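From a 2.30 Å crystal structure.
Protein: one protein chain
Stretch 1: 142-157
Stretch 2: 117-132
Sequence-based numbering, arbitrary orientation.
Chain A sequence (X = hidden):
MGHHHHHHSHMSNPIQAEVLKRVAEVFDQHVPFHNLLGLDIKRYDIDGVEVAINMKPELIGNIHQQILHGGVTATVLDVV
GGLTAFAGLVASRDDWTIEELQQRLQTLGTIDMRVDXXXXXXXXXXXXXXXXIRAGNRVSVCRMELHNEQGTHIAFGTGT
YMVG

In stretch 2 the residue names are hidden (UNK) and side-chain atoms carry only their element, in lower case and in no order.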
# COMPACT_ATOMS: atom_id res chain seq x y z
N CYS A 142 2.30 1.49 -11.76
CA CYS A 142 3.31 2.52 -11.99
C CYS A 142 3.98 3.04 -10.73
O CYS A 142 3.43 2.93 -9.63
CB CYS A 142 2.69 3.71 -12.70
SG CYS A 142 1.83 3.33 -14.23
N ARG A 143 5.16 3.62 -10.91
CA ARG A 143 5.89 4.24 -9.81
C ARG A 143 5.94 5.74 -10.12
O ARG A 143 6.18 6.14 -11.26
CB ARG A 143 7.32 3.68 -9.71
CG ARG A 143 7.42 2.48 -8.80
CD ARG A 143 8.86 2.09 -8.50
NE ARG A 143 8.92 1.14 -7.40
CZ ARG A 143 10.04 0.59 -6.93
NH1 ARG A 143 11.21 0.90 -7.48
NH2 ARG A 143 9.98 -0.27 -5.92
N MSE A 144 5.68 6.57 -9.12
CA MSE A 144 5.70 8.01 -9.33
C MSE A 144 6.69 8.65 -8.39
O MSE A 144 7.06 8.08 -7.37
CB MSE A 144 4.32 8.62 -9.09
CG MSE A 144 3.22 8.07 -9.98
SE MSE A 144 2.63 6.27 -9.41
CE MSE A 144 1.16 6.78 -8.30
N GLU A 145 7.10 9.87 -8.72
CA GLU A 145 8.06 10.58 -7.91
C GLU A 145 7.83 12.08 -8.00
O GLU A 145 7.57 12.61 -9.08
CB GLU A 145 9.47 10.21 -8.40
CG GLU A 145 10.57 11.16 -8.04
CD GLU A 145 10.53 12.45 -8.84
OE1 GLU A 145 10.31 12.41 -10.08
OE2 GLU A 145 10.75 13.51 -8.23
N LEU A 146 7.91 12.74 -6.86
CA LEU A 146 7.74 14.19 -6.79
C LEU A 146 8.99 14.81 -6.16
O LEU A 146 9.46 14.35 -5.11
CB LEU A 146 6.52 14.54 -5.94
CG LEU A 146 6.12 16.02 -5.96
CD1 LEU A 146 5.45 16.34 -7.30
CD2 LEU A 146 5.17 16.33 -4.81
N HIS A 147 9.54 15.83 -6.80
CA HIS A 147 10.72 16.53 -6.29
C HIS A 147 10.48 18.03 -6.43
O HIS A 147 9.53 18.44 -7.09
CB HIS A 147 11.99 16.10 -7.05
CG HIS A 147 11.98 16.43 -8.51
ND1 HIS A 147 11.56 15.54 -9.48
CD2 HIS A 147 12.38 17.55 -9.18
CE1 HIS A 147 11.70 16.09 -10.67
NE2 HIS A 147 12.19 17.31 -10.52
N ASN A 148 11.32 18.85 -5.80
CA ASN A 148 11.17 20.31 -5.91
C ASN A 148 12.17 20.83 -6.94
O ASN A 148 12.88 20.03 -7.56
CB ASN A 148 11.35 21.00 -4.55
CG ASN A 148 12.78 20.94 -4.05
OD1 ASN A 148 13.70 20.57 -4.78
ND2 ASN A 148 12.97 21.33 -2.79
N GLU A 149 12.26 22.15 -7.11
CA GLU A 149 13.14 22.72 -8.14
C GLU A 149 14.64 22.48 -7.96
O GLU A 149 15.42 22.66 -8.91
CB GLU A 149 12.86 24.23 -8.33
CG GLU A 149 13.45 25.17 -7.27
CD GLU A 149 12.73 25.13 -5.93
OE1 GLU A 149 11.60 24.59 -5.84
OE2 GLU A 149 13.30 25.66 -4.94
N GLN A 150 15.04 22.07 -6.77
CA GLN A 150 16.45 21.79 -6.50
C GLN A 150 16.73 20.31 -6.74
O GLN A 150 17.88 19.87 -6.64
CB GLN A 150 16.81 22.15 -5.06
CG GLN A 150 16.39 23.57 -4.65
CD GLN A 150 17.02 24.03 -3.35
OE1 GLN A 150 17.15 23.25 -2.41
NE2 GLN A 150 17.39 25.30 -3.28
N GLY A 151 15.68 19.55 -7.04
CA GLY A 151 15.84 18.12 -7.29
C GLY A 151 15.58 17.24 -6.08
O GLY A 151 15.56 16.01 -6.19
N THR A 152 15.37 17.85 -4.92
CA THR A 152 15.13 17.10 -3.69
C THR A 152 13.84 16.28 -3.74
O THR A 152 12.77 16.84 -3.98
CB THR A 152 15.06 18.05 -2.49
OG1 THR A 152 16.20 18.92 -2.52
CG2 THR A 152 15.07 17.25 -1.16
N HIS A 153 13.94 14.97 -3.52
CA HIS A 153 12.76 14.12 -3.54
C HIS A 153 11.85 14.40 -2.35
O HIS A 153 12.29 14.42 -1.21
CB HIS A 153 13.16 12.64 -3.57
CG HIS A 153 13.98 12.26 -4.76
ND1 HIS A 153 13.55 12.44 -6.06
CD2 HIS A 153 15.22 11.73 -4.85
CE1 HIS A 153 14.48 12.02 -6.90
NE2 HIS A 153 15.51 11.59 -6.19
N ILE A 154 10.58 14.63 -2.65
CA ILE A 154 9.59 14.94 -1.64
C ILE A 154 8.81 13.70 -1.24
O ILE A 154 8.64 13.40 -0.06
CB ILE A 154 8.61 16.02 -2.15
CG1 ILE A 154 9.39 17.26 -2.55
CG2 ILE A 154 7.61 16.38 -1.09
CD1 ILE A 154 10.22 17.86 -1.42
N ALA A 155 8.34 12.98 -2.25
CA ALA A 155 7.56 11.77 -2.01
C ALA A 155 7.63 10.83 -3.20
O ALA A 155 7.92 11.26 -4.32
CB ALA A 155 6.11 12.13 -1.74
N PHE A 156 7.39 9.55 -2.95
CA PHE A 156 7.37 8.53 -3.99
C PHE A 156 5.97 7.95 -3.97
O PHE A 156 5.29 7.96 -2.94
CB PHE A 156 8.34 7.38 -3.72
CG PHE A 156 9.79 7.75 -3.84
CD1 PHE A 156 10.20 8.82 -4.62
CD2 PHE A 156 10.75 6.97 -3.21
CE1 PHE A 156 11.56 9.10 -4.79
CE2 PHE A 156 12.10 7.23 -3.36
CZ PHE A 156 12.52 8.31 -4.16
N GLY A 157 5.54 7.41 -5.10
CA GLY A 157 4.23 6.80 -5.17
C GLY A 157 4.27 5.52 -5.99
O GLY A 157 5.24 5.23 -6.69
N UNK A 117 5.70 9.43 2.02
CA UNK A 117 6.15 10.80 2.31
C UNK A 117 7.56 10.73 2.88
O UNK A 117 7.76 10.34 4.02
c UNK A 117 2.22 12.92 1.40
c UNK A 117 3.47 12.77 1.97
c UNK A 117 5.19 11.47 3.30
c UNK A 117 1.26 11.95 1.58
o UNK A 117 0.03 12.11 0.98
c UNK A 117 3.79 11.65 2.73
c UNK A 117 1.54 10.82 2.33
c UNK A 117 2.81 10.68 2.91
N UNK A 118 8.53 11.12 2.08
CA UNK A 118 9.93 11.05 2.47
C UNK A 118 10.42 12.17 3.39
O UNK A 118 11.14 11.91 4.35
c UNK A 118 10.81 11.00 1.21
c UNK A 118 10.32 9.98 0.17
c UNK A 118 11.06 10.17 -1.14
c UNK A 118 10.51 8.57 0.72
N UNK A 119 10.03 13.40 3.08
CA UNK A 119 10.45 14.57 3.87
C UNK A 119 9.55 15.76 3.53
O UNK A 119 8.90 15.77 2.49
c UNK A 119 11.92 14.89 3.58
n UNK A 119 14.26 13.01 0.26
n UNK A 119 15.34 11.95 1.98
c UNK A 119 14.70 13.01 1.52
c UNK A 119 13.74 15.25 1.91
c UNK A 119 12.25 15.07 2.10
n UNK A 119 14.47 14.05 2.31
N UNK A 120 9.52 16.79 4.40
CA UNK A 120 8.70 17.99 4.21
C UNK A 120 8.68 18.57 2.80
O UNK A 120 9.72 18.74 2.16
c UNK A 120 9.73 18.06 6.33
c UNK A 120 9.28 18.97 5.23
c UNK A 120 10.43 16.97 5.54
N UNK A 121 7.48 18.90 2.34
CA UNK A 121 7.31 19.46 1.02
C UNK A 121 7.67 20.93 0.90
O UNK A 121 6.78 21.77 0.80
N UNK A 122 8.95 21.25 0.93
CA UNK A 122 9.38 22.64 0.78
C UNK A 122 9.84 22.81 -0.66
O UNK A 122 10.34 21.86 -1.27
n UNK A 122 10.75 23.36 5.53
n UNK A 122 10.55 22.19 7.50
n UNK A 122 11.53 21.19 5.68
c UNK A 122 10.19 22.76 3.20
c UNK A 122 10.53 22.97 1.73
c UNK A 122 11.13 23.52 4.12
c UNK A 122 10.95 22.25 6.24
N UNK A 123 9.67 24.00 -1.21
CA UNK A 123 10.08 24.25 -2.58
C UNK A 123 9.26 25.33 -3.27
O UNK A 123 8.20 25.73 -2.78
N UNK A 124 9.75 25.80 -4.41
CA UNK A 124 9.06 26.84 -5.16
C UNK A 124 8.22 26.23 -6.26
O UNK A 124 7.08 26.66 -6.51
o UNK A 124 11.82 30.25 -6.11
c UNK A 124 12.08 29.29 -5.37
c UNK A 124 10.08 27.81 -5.76
c UNK A 124 10.97 28.48 -4.73
n UNK A 124 13.33 28.91 -5.10
N UNK A 125 8.78 25.23 -6.92
CA UNK A 125 8.12 24.52 -8.01
C UNK A 125 8.28 23.03 -7.81
O UNK A 125 9.40 22.54 -7.66
c UNK A 125 8.05 24.06 -10.51
c UNK A 125 9.14 26.85 -10.97
c UNK A 125 8.72 24.89 -9.39
c UNK A 125 8.56 26.39 -9.66
N UNK A 126 7.17 22.30 -7.81
CA UNK A 126 7.21 20.86 -7.64
C UNK A 126 6.99 20.16 -8.98
O UNK A 126 6.08 20.52 -9.74
c UNK A 126 6.15 22.62 -3.49
c UNK A 126 7.42 20.35 -4.43
c UNK A 126 6.46 20.96 -5.22
c UNK A 126 7.12 21.99 -2.70
c UNK A 126 7.75 20.86 -3.17
c UNK A 126 6.17 20.45 -6.61
c UNK A 126 5.83 22.10 -4.74
N UNK A 127 7.83 19.17 -9.25
CA UNK A 127 7.77 18.42 -10.50
C UNK A 127 7.61 16.92 -10.26
O UNK A 127 8.25 16.35 -9.38
c UNK A 127 8.97 17.97 -12.68
c UNK A 127 9.05 18.66 -11.32
o UNK A 127 9.24 20.07 -11.50
N UNK A 128 6.76 16.28 -11.07
CA UNK A 128 6.52 14.86 -10.92
C UNK A 128 6.70 14.05 -12.20
O UNK A 128 6.30 14.47 -13.29
N UNK A 129 7.31 12.88 -12.06
CA UNK A 129 7.53 11.98 -13.18
C UNK A 129 7.20 10.57 -12.71
O UNK A 129 7.05 10.33 -11.51
c UNK A 129 9.49 13.42 -13.95
c UNK A 129 9.01 11.98 -13.66
o UNK A 129 9.84 11.40 -12.64
N UNK A 130 7.08 9.65 -13.65
CA UNK A 130 6.78 8.28 -13.28
C UNK A 130 7.22 7.31 -14.35
O UNK A 130 7.84 7.70 -15.33
N UNK A 131 6.90 6.03 -14.14
CA UNK A 131 7.23 4.99 -15.09
C UNK A 131 6.36 3.78 -14.81
O UNK A 131 5.82 3.61 -13.71
c UNK A 131 8.72 4.60 -15.01
o UNK A 131 9.05 4.04 -13.75
N UNK A 132 6.22 2.96 -15.84
CA UNK A 132 5.41 1.76 -15.78
C UNK A 132 6.28 0.61 -15.29
O UNK A 132 7.33 0.36 -15.86
c UNK A 132 4.05 2.60 -17.72
c UNK A 132 4.86 1.42 -17.19
c UNK A 132 4.01 0.15 -17.14

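Position 117 carries one carbon and then a six-carbon ring bearing an oxygen, the composition of tyrosine. Y117 forms a non-hydrogen-bonded antiparallel pair with A155, its CA 4.3 Å from A155 CB.

At 118, four carbons fork at the second: leucine. Its backbone N donates to I154 O at 3.1 Å, and L118 CD1 lies 3.6 Å from the F156 ring centroid, directly on the ring normal, a CH-pi contact.

Position 119 has three carbons, a nitrogen and a carbon with two more nitrogens, hence arginine. R119 NH1 donates to H153 O at 2.8 Å, the acceptor sitting near the guanidinium plane.

At 120, three carbons close a ring onto the backbone N, which only proline does. P120 O is 3.7 Å from I154 CD1.

Position 121 has no side-chain atoms: glycine. G121 CA lies 3.7 Å from I154 CG2.

Position 122 repeats the three carbons, nitrogen and two-nitrogen carbon of arginine. The end of R122 leads away; its backbone O accepts from N148 ND2 at 3.1 Å and 167°.

Position 123 is bare, so glycine. With phi/psi of 151/166, an ideal CB on G123 would fall 2.6 Å from N148 CB, a clash.

At 124, three carbons, the third bearing one oxygen and one nitrogen, leave glutamine. Q124 N donates to E149 OE1 at 2.6 Å, while Q124 NE2 makes a weak bond to E149 OE2 at 3.3 Å.

Position 125 has four carbons forked at the first, one arm two carbons long: isoleucine. I125 N also donates to E149 OE1, at 3.1 Å and 170°.

At 126, one carbon leads to an all-carbon six-membered ring, phenylalanine. F126 CB is 4.2 Å from L146 CD1, and F126 CE1 meets I154 CG1 at 4.0 Å, at the ring edge.

Position 127 has a carbon bearing one oxygen and one carbon: threonine. T127 N to H147 O (2.8 Å) and H147 N to T127 O (2.9 Å) form a reciprocal pair.

Position 128 is bare: glycine. G128 CA approaches E145 O at 3.1 Å.

Position 129 again shows threonine's branching. T129 OG1 donates to E145 OE1 at 2.8 Å, on the face that also carries H147.

Position 130 has no side chain, so glycine; an ideal CB on G130 would clash with R143 O at 2.8 Å.

Position 131 has one carbon and one oxygen: serine. S131 N to R143 O (3.0 Å) and R143 N to S131 O (2.9 Å) pair the backbones.

At 132, a carbon carrying two carbons gives valine; V132 CG2 is 4.2 Å from C142 SG.

The contact rests on antiparallel strands at 156°, whose reciprocal bonds recur at every second residue pair. Beyond this ladder, E149 OE1 receives two backbone N-H groups, I154 packs against F126, and L118 covers one face of F156. Together the stretches bury 1167 Å², summed over both sides.

Stretch 2 (117-132) YLRPGRGQIFTGTGSV
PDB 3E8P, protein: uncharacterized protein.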